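Local structure of putative transcription regulator (Lactobacillus plantarum, 3K69) at residues A[15-20]-A[36-41]; A[23-28]-A[68-73]; A[50-55]-A[80-85]. The protein probably binds DNA through a winged helix-turn-helix domain and regulates transcription, as its relatives in the iron-dependent regulator family do. One frame throughout, in Å; residues are numbered along the deposited sequence.

Contact 1: A[15-20]-A[36-41]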
loop_
_atom_site.group_PDB
_atom_site.type_symbol
_atom_site.label_atom_id
_atom_site.label_comp_id
_atom_site.label_asym_id
_atom_site.label_seq_id
_atom_site.Cartn_x
_atom_site.Cartn_y
_atom_site.Cartn_z
ATOM N N VAL A 15 -10.568 -8.637 11.163
ATOM C CA VAL A 15 -10.418 -10.028 10.863
ATOM C C VAL A 15 -10.341 -10.883 12.110
ATOM O O VAL A 15 -11.098 -11.847 12.260
ATOM C CB VAL A 15 -9.170 -10.288 9.963
ATOM C CG1 VAL A 15 -8.918 -11.745 9.820
ATOM C CG2 VAL A 15 -9.320 -9.632 8.548
ATOM N N HIS A 16 -9.427 -10.530 12.996
ATOM C CA HIS A 16 -9.215 -11.274 14.233
ATOM C C HIS A 16 -10.504 -11.285 15.115
ATOM O O HIS A 16 -10.898 -12.334 15.665
ATOM C CB HIS A 16 -8.015 -10.678 14.963
ATOM C CG HIS A 16 -7.445 -11.554 16.014
ATOM N ND1 HIS A 16 -6.111 -11.514 16.372
ATOM C CD2 HIS A 16 -8.023 -12.501 16.797
ATOM C CE1 HIS A 16 -5.900 -12.395 17.337
ATOM N NE2 HIS A 16 -7.042 -13.014 17.604
ATOM N N SER A 17 -11.195 -10.139 15.197
ATOM C CA SER A 17 -12.409 -10.053 15.996
ATOM C C SER A 17 -13.535 -10.926 15.427
ATOM O O SER A 17 -14.209 -11.665 16.170
ATOM C CB SER A 17 -12.861 -8.583 16.143
ATOM O OG SER A 17 -11.916 -7.825 16.888
ATOM N N ILE A 18 -13.747 -10.851 14.112
ATOM C CA ILE A 18 -14.714 -11.738 13.451
ATOM C C ILE A 18 -14.381 -13.214 13.681
ATOM O O ILE A 18 -15.267 -14.009 13.975
ATOM C CB ILE A 18 -14.859 -11.436 11.947
ATOM C CG1 ILE A 18 -15.378 -9.993 11.776
ATOM C CG2 ILE A 18 -15.826 -12.453 11.306
ATOM C CD1 ILE A 18 -15.215 -9.394 10.361
ATOM N N LEU A 19 -13.119 -13.590 13.539
ATOM C CA LEU A 19 -12.751 -14.985 13.782
ATOM C C LEU A 19 -13.015 -15.392 15.242
ATOM O O LEU A 19 -13.503 -16.484 15.515
ATOM C CB LEU A 19 -11.309 -15.260 13.391
ATOM C CG LEU A 19 -10.962 -15.165 11.907
ATOM C CD1 LEU A 19 -9.455 -15.015 11.807
ATOM C CD2 LEU A 19 -11.474 -16.342 11.148
ATOM N N TYR A 20 -12.743 -14.494 16.171
ATOM C CA TYR A 20 -12.938 -14.787 17.576
ATOM C C TYR A 20 -14.422 -14.989 17.864
ATOM O O TYR A 20 -14.820 -15.993 18.501
ATOM C CB TYR A 20 -12.372 -13.691 18.464
ATOM C CG TYR A 20 -12.410 -14.056 19.930
ATOM C CD1 TYR A 20 -11.337 -14.741 20.516
ATOM C CD2 TYR A 20 -13.524 -13.760 20.728
ATOM C CE1 TYR A 20 -11.347 -15.101 21.873
ATOM C CE2 TYR A 20 -13.549 -14.130 22.104
ATOM C CZ TYR A 20 -12.447 -14.781 22.664
ATOM O OH TYR A 20 -12.441 -15.169 23.995
ATOM N N GLN A 36 -8.198 -8.780 25.138
ATOM C CA GLN A 36 -7.318 -9.881 25.593
ATOM C C GLN A 36 -6.808 -10.749 24.421
ATOM O O GLN A 36 -5.605 -10.944 24.279
ATOM C CB GLN A 36 -8.027 -10.786 26.598
ATOM C CG GLN A 36 -8.311 -10.171 27.971
ATOM C CD GLN A 36 -9.204 -11.070 28.859
ATOM O OE1 GLN A 36 -10.167 -11.718 28.387
ATOM N NE2 GLN A 36 -8.875 -11.121 30.142
ATOM N N SER A 37 -7.712 -11.258 23.579
ATOM C CA SER A 37 -7.323 -12.089 22.425
ATOM C C SER A 37 -6.478 -11.334 21.374
ATOM O O SER A 37 -5.523 -11.880 20.838
ATOM C CB SER A 37 -8.567 -12.712 21.754
ATOM O OG SER A 37 -8.262 -13.352 20.512
ATOM N N LEU A 38 -6.816 -10.078 21.093
ATOM C CA LEU A 38 -6.086 -9.330 20.080
ATOM C C LEU A 38 -4.743 -8.778 20.580
ATOM O O LEU A 38 -3.940 -8.282 19.778
ATOM C CB LEU A 38 -6.959 -8.216 19.498
ATOM C CG LEU A 38 -7.854 -8.705 18.352
ATOM C CD1 LEU A 38 -8.757 -9.892 18.767
ATOM C CD2 LEU A 38 -8.672 -7.532 17.879
ATOM N N HIS A 39 -4.514 -8.888 21.888
ATOM C CA HIS A 39 -3.372 -8.285 22.570
ATOM C C HIS A 39 -3.285 -6.789 22.351
ATOM O O HIS A 39 -2.250 -6.264 21.960
ATOM C CB HIS A 39 -2.072 -9.013 22.225
ATOM C CG HIS A 39 -1.914 -10.302 22.968
ATOM N ND1 HIS A 39 -1.769 -11.518 22.334
ATOM C CD2 HIS A 39 -1.931 -10.567 24.296
ATOM C CE1 HIS A 39 -1.682 -12.476 23.239
ATOM N NE2 HIS A 39 -1.777 -11.925 24.439
ATOM N N LEU A 40 -4.410 -6.128 22.627
ATOM C CA LEU A 40 -4.568 -4.690 22.515
ATOM C C LEU A 40 -5.367 -4.162 23.706
ATOM O O LEU A 40 -6.084 -4.901 24.383
ATOM C CB LEU A 40 -5.275 -4.332 21.202
ATOM C CG LEU A 40 -4.470 -4.526 19.908
ATOM C CD1 LEU A 40 -5.287 -4.260 18.656
ATOM C CD2 LEU A 40 -3.219 -3.634 19.882
ATOM N N ASN A 41 -5.181 -2.872 23.975
ATOM C CA ASN A 41 -6.014 -2.087 24.865
ATOM C C ASN A 41 -7.386 -2.041 24.224
ATOM O O ASN A 41 -7.466 -1.865 22.997
ATOM C CB ASN A 41 -5.445 -0.660 24.921
ATOM C CG ASN A 41 -5.895 0.119 26.136
ATOM O OD1 ASN A 41 -7.100 0.258 26.417
ATOM N ND2 ASN A 41 -4.918 0.675 26.858
#
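The imidazole of His-16 is overlapped on one face by Leu-38 CD1. Leu-38 CD1 sits 3.5 Å from the centroid of the His-16 ring, 20° off the ring normal, in a CH-pi contact shifted toward the rim. The nearest ring atom is His-16 CD2, 3.4 Å from Leu-38 CD1. His-16 CG is anti to the backbone N (chi1 -163°), which directs it toward Leu-38. The two side chains slide past each other in opposite directions.

The ring is also held by polar atoms. His-16 NE2 gives a weak hydrogen bond to Ser-37 OG at 3.2 Å, bent to 123° at the hydrogen. His-16 ND1 is bonded to Thr-98 OG1 of the second subunit. Ser-37 OG also lies 3.4 Å from Tyr-20 CD1, and Ser-37 CB is close to the same ring carbon. The Tyr-20 hydroxyl is bonded to Glu-33. The other methyl of Leu-38, CD2, meets Ser-17 OG at 3.4 Å. That hydroxyl is bonded to Val-13 O in its own helix.

The contact joins helix 9-22 to the C-terminal turn of helix 31-38, which His-39 closes with positive phi in a Schellman motif. An alanine at His-16 would probably leave Leu-38 CD1 without its aromatic cover and Thr-98 of the second subunit without this partner. The chemistry is mixed: a leucine methyl packs on the buried imidazole, whose NE2 makes a weak bond within this contact and whose ND1 ties the helix pair to the second subunit.

Contact 2: A[23-28]-A[68-73]; sequences AHRDSK and YQLDLA
Arg-25 grips Leu-72 O with two hydrogen bonds from the end of its guanidinium. NH1 of Arg-25 reaches Leu-72 O at 3.0 Å, and NH2 of Arg-25 reaches the same oxygen at 2.9 Å. The oxygen lies close to the guanidinium plane. The Arg-25 chain is extended from CG to NE (chi2 165°, chi3 -179°), and this takes NE out toward the backbone of Leu-70 and Leu-72. Arg-25 NH2 also forms a salt bridge with Asp-22.

Gln-69 uses both ends of its amide. Its NE2 donates to Arg-25 O at 3.0 Å, from above the carbonyl plane. Its OE1 accepts from Lys-28 NZ at 3.1 Å, again with the donor above the plane. Together they probably set which way round the amide sits.

Two waters bridge the segments. Water 1 lies within hydrogen-bonding distance of His-24 O and accepts from Leu-70 N. Water 2 donates to Arg-25 O and to Leu-70 O, both at 2.7 Å.

Apolar contact is small. Leu-70 CD2 lies over one face of the Arg-25 guanidinium, 3.4 Å from Arg-25 NH2. Leu-70 itself packs on Ile-18 and Leu-21 of helix 9-22.

A C-H...O contact runs from Lys-28 CA to Tyr-68 O at 3.5 Å.

The contact joins the loop after helix 9-22, with its type I turn from His-24 to Ser-27, to the second strand of the wing hairpin and the chain that follows. Side chains and water thus satisfy several backbone carbonyls, and the guanidinium is likely to be stabilised by both the Leu-72 carbonyl and the Asp-22 carboxylate.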
loop_
_atom_site.group_PDB
_atom_site.type_symbol
_atom_site.label_atom_id
_atom_site.label_comp_id
_atom_site.label_asym_id
_atom_site.label_seq_id
_atom_site.Cartn_x
_atom_site.Cartn_y
_atom_site.Cartn_z
ATOM N N ALA A 23 -15.871 -18.225 16.804
ATOM C CA ALA A 23 -15.537 -19.359 17.700
ATOM C C ALA A 23 -16.416 -19.363 18.933
ATOM O O ALA A 23 -16.401 -20.299 19.712
ATOM C CB ALA A 23 -14.023 -19.334 18.096
ATOM N N HIS A 24 -17.217 -18.321 19.124
ATOM C CA HIS A 24 -17.980 -18.174 20.345
ATOM C C HIS A 24 -19.384 -17.677 20.022
ATOM O O HIS A 24 -19.872 -16.739 20.644
ATOM C CB HIS A 24 -17.253 -17.200 21.271
ATOM C CG HIS A 24 -15.968 -17.736 21.812
ATOM N ND1 HIS A 24 -14.738 -17.430 21.260
ATOM C CD2 HIS A 24 -15.726 -18.608 22.814
ATOM C CE1 HIS A 24 -13.794 -18.078 21.923
ATOM N NE2 HIS A 24 -14.367 -18.787 22.876
ATOM N N ARG A 25 -20.036 -18.329 19.058
ATOM C CA ARG A 25 -21.341 -17.866 18.559
ATOM C C ARG A 25 -22.443 -18.012 19.595
ATOM O O ARG A 25 -23.457 -17.350 19.480
ATOM C CB ARG A 25 -21.756 -18.589 17.277
ATOM C CG ARG A 25 -21.034 -18.100 16.060
ATOM C CD ARG A 25 -21.187 -19.061 14.896
ATOM N NE ARG A 25 -20.458 -18.611 13.712
ATOM C CZ ARG A 25 -20.934 -17.804 12.759
ATOM N NH1 ARG A 25 -22.162 -17.348 12.807
ATOM N NH2 ARG A 25 -20.172 -17.462 11.736
ATOM N N ASP A 26 -22.230 -18.842 20.613
ATOM C CA ASP A 26 -23.154 -18.962 21.748
ATOM C C ASP A 26 -23.072 -17.840 22.816
ATOM O O ASP A 26 -23.713 -17.924 23.826
ATOM C CB ASP A 26 -22.905 -20.316 22.449
ATOM C CG ASP A 26 -21.450 -20.438 23.081
ATOM O OD1 ASP A 26 -20.526 -19.600 22.809
ATOM O OD2 ASP A 26 -21.225 -21.394 23.874
ATOM N N SER A 27 -22.280 -16.806 22.587
ATOM C CA SER A 27 -21.853 -15.883 23.626
ATOM C C SER A 27 -21.914 -14.486 23.114
ATOM O O SER A 27 -21.677 -14.233 21.930
ATOM C CB SER A 27 -20.381 -16.137 23.971
ATOM O OG SER A 27 -20.255 -17.309 24.723
ATOM N N LYS A 28 -22.212 -13.578 24.021
ATOM C CA LYS A 28 -21.866 -12.189 23.850
ATOM C C LYS A 28 -20.466 -11.971 24.428
ATOM O O LYS A 28 -20.126 -12.446 25.522
ATOM C CB LYS A 28 -22.932 -11.291 24.460
ATOM C CG LYS A 28 -24.236 -11.459 23.683
ATOM C CD LYS A 28 -25.338 -10.638 24.222
ATOM C CE LYS A 28 -26.607 -10.929 23.483
ATOM N NZ LYS A 28 -26.507 -10.480 22.082
ATOM N N TYR A 68 -20.693 -8.084 21.933
ATOM C CA TYR A 68 -20.787 -8.393 20.521
ATOM C C TYR A 68 -21.022 -9.855 20.257
ATOM O O TYR A 68 -20.564 -10.744 20.966
ATOM C CB TYR A 68 -19.528 -7.928 19.802
ATOM C CG TYR A 68 -19.324 -6.427 19.869
ATOM C CD1 TYR A 68 -20.070 -5.580 19.058
ATOM C CD2 TYR A 68 -18.402 -5.852 20.750
ATOM C CE1 TYR A 68 -19.905 -4.206 19.105
ATOM C CE2 TYR A 68 -18.235 -4.445 20.810
ATOM C CZ TYR A 68 -19.002 -3.634 19.981
ATOM O OH TYR A 68 -18.889 -2.249 20.029
ATOM N N GLN A 69 -21.744 -10.100 19.186
ATOM C CA GLN A 69 -22.075 -11.446 18.816
ATOM C C GLN A 69 -22.137 -11.521 17.270
ATOM O O GLN A 69 -22.468 -10.548 16.565
ATOM C CB GLN A 69 -23.368 -11.885 19.517
ATOM C CG GLN A 69 -23.700 -13.369 19.344
ATOM C CD GLN A 69 -24.846 -13.824 20.264
ATOM O OE1 GLN A 69 -25.786 -13.077 20.510
ATOM N NE2 GLN A 69 -24.738 -15.036 20.788
ATOM N N LEU A 70 -21.685 -12.639 16.753
ATOM C CA LEU A 70 -21.716 -12.900 15.333
ATOM C C LEU A 70 -22.809 -13.917 15.103
ATOM O O LEU A 70 -22.789 -14.983 15.700
ATOM C CB LEU A 70 -20.375 -13.474 14.869
ATOM C CG LEU A 70 -20.207 -13.689 13.391
ATOM C CD1 LEU A 70 -20.232 -12.371 12.609
ATOM C CD2 LEU A 70 -18.907 -14.555 13.036
ATOM N N ASP A 71 -23.723 -13.601 14.194
ATOM C CA ASP A 71 -24.738 -14.541 13.777
ATOM C C ASP A 71 -24.873 -14.612 12.263
ATOM O O ASP A 71 -25.859 -15.140 11.772
ATOM C CB ASP A 71 -26.107 -14.260 14.450
ATOM C CG ASP A 71 -26.685 -12.877 14.119
ATOM O OD1 ASP A 71 -26.240 -12.232 13.148
ATOM O OD2 ASP A 71 -27.599 -12.412 14.839
ATOM N N LEU A 72 -23.882 -14.123 11.530
ATOM C CA LEU A 72 -23.864 -14.231 10.072
ATOM C C LEU A 72 -22.696 -15.143 9.641
ATOM O O LEU A 72 -21.838 -15.509 10.466
ATOM C CB LEU A 72 -23.793 -12.843 9.429
ATOM C CG LEU A 72 -24.976 -11.898 9.754
ATOM C CD1 LEU A 72 -24.584 -10.473 9.386
ATOM C CD2 LEU A 72 -26.257 -12.294 9.009
ATOM N N ALA A 73 -22.697 -15.525 8.359
ATOM C CA ALA A 73 -21.735 -16.476 7.813
ATOM C C ALA A 73 -20.515 -15.752 7.296
ATOM O O ALA A 73 -20.650 -14.769 6.548
ATOM C CB ALA A 73 -22.368 -17.265 6.653
HETATM O O HOH W 1 -20.248 -14.487 18.817
HETATM O O HOH W 2 -24.492 -16.472 17.155
#

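Contact 3: A[50-55]-A[80-85]. With DMS (dimethyl sulfoxide), chain C.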
loop_
_atom_site.group_PDB
_atom_site.type_symbol
_atom_site.label_atom_id
_atom_site.label_comp_id
_atom_site.label_asym_id
_atom_site.label_seq_id
_atom_site.Cartn_x
_atom_site.Cartn_y
_atom_site.Cartn_z
ATOM N N SER A 50 -17.211 -0.942 16.702
ATOM C CA SER A 50 -18.333 -0.044 16.462
ATOM C C SER A 50 -18.632 0.082 14.973
ATOM O O SER A 50 -19.778 -0.070 14.562
ATOM C CB SER A 50 -18.049 1.314 17.076
ATOM O OG SER A 50 -18.861 2.302 16.515
ATOM N N VAL A 51 -17.591 0.283 14.167
ATOM C CA VAL A 51 -17.721 0.336 12.692
ATOM C C VAL A 51 -18.302 -0.990 12.134
ATOM O O VAL A 51 -19.167 -0.991 11.251
ATOM C CB VAL A 51 -16.361 0.711 12.017
ATOM C CG1 VAL A 51 -16.432 0.608 10.501
ATOM C CG2 VAL A 51 -15.958 2.123 12.392
ATOM N N LEU A 52 -17.844 -2.118 12.647
ATOM C CA LEU A 52 -18.346 -3.409 12.168
ATOM C C LEU A 52 -19.826 -3.583 12.542
ATOM O O LEU A 52 -20.628 -4.021 11.729
ATOM C CB LEU A 52 -17.522 -4.535 12.763
ATOM C CG LEU A 52 -16.107 -4.701 12.206
ATOM C CD1 LEU A 52 -15.418 -5.826 13.021
ATOM C CD2 LEU A 52 -16.117 -5.007 10.665
ATOM N N HIS A 53 -20.156 -3.250 13.791
ATOM C CA HIS A 53 -21.522 -3.194 14.256
ATOM C C HIS A 53 -22.420 -2.288 13.412
ATOM O O HIS A 53 -23.445 -2.739 12.962
ATOM C CB HIS A 53 -21.604 -2.745 15.696
ATOM C CG HIS A 53 -22.993 -2.757 16.241
ATOM N ND1 HIS A 53 -23.867 -3.806 16.026
ATOM C CD2 HIS A 53 -23.664 -1.858 16.991
ATOM C CE1 HIS A 53 -25.025 -3.528 16.601
ATOM N NE2 HIS A 53 -24.915 -2.373 17.221
ATOM N N LYS A 54 -22.030 -1.037 13.197
ATOM C CA LYS A 54 -22.832 -0.097 12.408
ATOM C C LYS A 54 -23.107 -0.568 10.989
ATOM O O LYS A 54 -24.114 -0.205 10.401
ATOM C CB LYS A 54 -22.169 1.298 12.351
ATOM C CG LYS A 54 -22.192 1.999 13.691
ATOM C CD LYS A 54 -21.432 3.341 13.693
ATOM C CE LYS A 54 -21.616 4.017 15.061
ATOM N NZ LYS A 54 -21.193 5.456 15.118
ATOM N N HIS A 55 -22.208 -1.382 10.443
ATOM C CA HIS A 55 -22.329 -1.865 9.074
ATOM C C HIS A 55 -22.857 -3.298 8.937
ATOM O O HIS A 55 -22.813 -3.860 7.867
ATOM C CB HIS A 55 -21.000 -1.688 8.367
ATOM C CG HIS A 55 -20.666 -0.256 8.108
ATOM N ND1 HIS A 55 -19.926 0.502 8.990
ATOM C CD2 HIS A 55 -21.016 0.572 7.098
ATOM C CE1 HIS A 55 -19.830 1.738 8.528
ATOM N NE2 HIS A 55 -20.475 1.804 7.379
ATOM N N GLY A 80 -12.548 -8.041 0.483
ATOM C CA GLY A 80 -12.342 -6.753 -0.071
ATOM C C GLY A 80 -13.274 -5.695 0.418
ATOM O O GLY A 80 -12.844 -4.584 0.650
ATOM N N ASP A 81 -14.549 -6.031 0.553
ATOM C CA ASP A 81 -15.497 -5.186 1.260
ATOM C C ASP A 81 -14.980 -4.872 2.663
ATOM O O ASP A 81 -14.956 -3.735 3.059
ATOM C CB ASP A 81 -16.875 -5.856 1.359
ATOM C CG ASP A 81 -17.605 -5.906 0.034
ATOM O OD1 ASP A 81 -17.191 -5.171 -0.886
ATOM O OD2 ASP A 81 -18.595 -6.673 -0.077
ATOM N N LEU A 82 -14.536 -5.871 3.393
ATOM C CA LEU A 82 -13.995 -5.634 4.741
ATOM C C LEU A 82 -12.757 -4.718 4.738
ATOM O O LEU A 82 -12.670 -3.762 5.537
ATOM C CB LEU A 82 -13.680 -6.978 5.416
ATOM C CG LEU A 82 -13.232 -6.878 6.876
ATOM C CD1 LEU A 82 -14.319 -6.170 7.708
ATOM C CD2 LEU A 82 -12.852 -8.322 7.434
ATOM N N TYR A 83 -11.823 -4.996 3.817
ATOM C CA TYR A 83 -10.585 -4.204 3.658
ATOM C C TYR A 83 -10.943 -2.729 3.367
ATOM O O TYR A 83 -10.391 -1.820 3.976
ATOM C CB TYR A 83 -9.665 -4.782 2.538
ATOM C CG TYR A 83 -8.308 -4.116 2.520
ATOM C CD1 TYR A 83 -8.109 -2.897 1.851
ATOM C CD2 TYR A 83 -7.245 -4.656 3.237
ATOM C CE1 TYR A 83 -6.886 -2.246 1.899
ATOM C CE2 TYR A 83 -5.983 -4.001 3.288
ATOM C CZ TYR A 83 -5.824 -2.791 2.625
ATOM O OH TYR A 83 -4.603 -2.127 2.648
ATOM N N ASP A 84 -11.867 -2.527 2.428
ATOM C CA ASP A 84 -12.248 -1.205 2.000
ATOM C C ASP A 84 -12.921 -0.440 3.135
ATOM O O ASP A 84 -12.699 0.774 3.288
ATOM C CB ASP A 84 -13.135 -1.239 0.747
ATOM C CG ASP A 84 -12.435 -1.819 -0.492
ATOM O OD1 ASP A 84 -11.171 -1.936 -0.565
ATOM O OD2 ASP A 84 -13.196 -2.198 -1.409
ATOM N N LEU A 85 -13.707 -1.143 3.958
ATOM C CA LEU A 85 -14.328 -0.515 5.121
ATOM C C LEU A 85 -13.310 -0.122 6.183
ATOM O O LEU A 85 -13.340 0.987 6.690
ATOM C CB LEU A 85 -15.426 -1.418 5.714
ATOM C CG LEU A 85 -16.219 -0.932 6.944
ATOM C CD1 LEU A 85 -17.032 0.358 6.646
ATOM C CD2 LEU A 85 -17.092 -2.103 7.456
HETATM S S DMS C . -2.335 -3.996 4.799
HETATM O O DMS C . -2.580 -2.483 3.877
HETATM C C1 DMS C . -0.628 -4.572 4.767
HETATM C C2 DMS C . -2.463 -3.607 6.577
#
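This is an apolar contact between two helices, partly buried. It sets the end of helix 46-54 against helix 79-86, which follows the wing hairpin in the chain. The short segments run at 126° to each other, with axes 11.8 Å apart at closest approach.

Leu-85 carries most of it. Its CD1 lies over the centre of the His-55 ring, 3.7 Å from the centroid and 10° off the normal, a CH-pi contact. Leu-85 CG is anti to the backbone N (chi1 -179°), which turns it toward Val-51, and it meets Val-51 CG1 at 3.9 Å. Deeper in, Leu-52 CD2 touches Leu-82 CD1 at 3.7 Å. Helix 9-22 covers this pair through Ala-14, Phe-11, Val-15 and Ile-18, and Tyr-57 packs on both leucines.

The His-55 ring is held in place from its own helix. His-55 ND1 donates to Val-51 O at 2.8 Å, with the oxygen in the ring plane. His-55 N reaches the same oxygen from the other face of the carbonyl plane.

Across the interface the contacts are apolar packing and one CH-pi contact. ND1 of His-55 is taken up by Val-51 O, which is likely to keep a face of the ring against Leu-85.

In the fold
All three contacts involve or touch helix 9-22. The centres of contacts 1 and 2 are about 13 Å apart, and they meet where Ile-18 O lies 3.8 Å from Leu-70 CD2. Contacts 1 and 3 are about 15 Å apart by their centres. They join where Ile-18 CD1 and Val-15 CG2 are each 3.9 Å from Leu-82 CD2. Contacts 2 and 3, whose centres are about 17 Å apart, touch through Tyr-68, whose CE1 is 4.1 Å from His-53 CB. Beside contact 3, Tyr-83 OH meets a dimethyl sulfoxide, probably from the crystallisation liquor. A dimethyl sulfoxide also lies about 3 Å from the Tyr-68 side chain at nearest atoms.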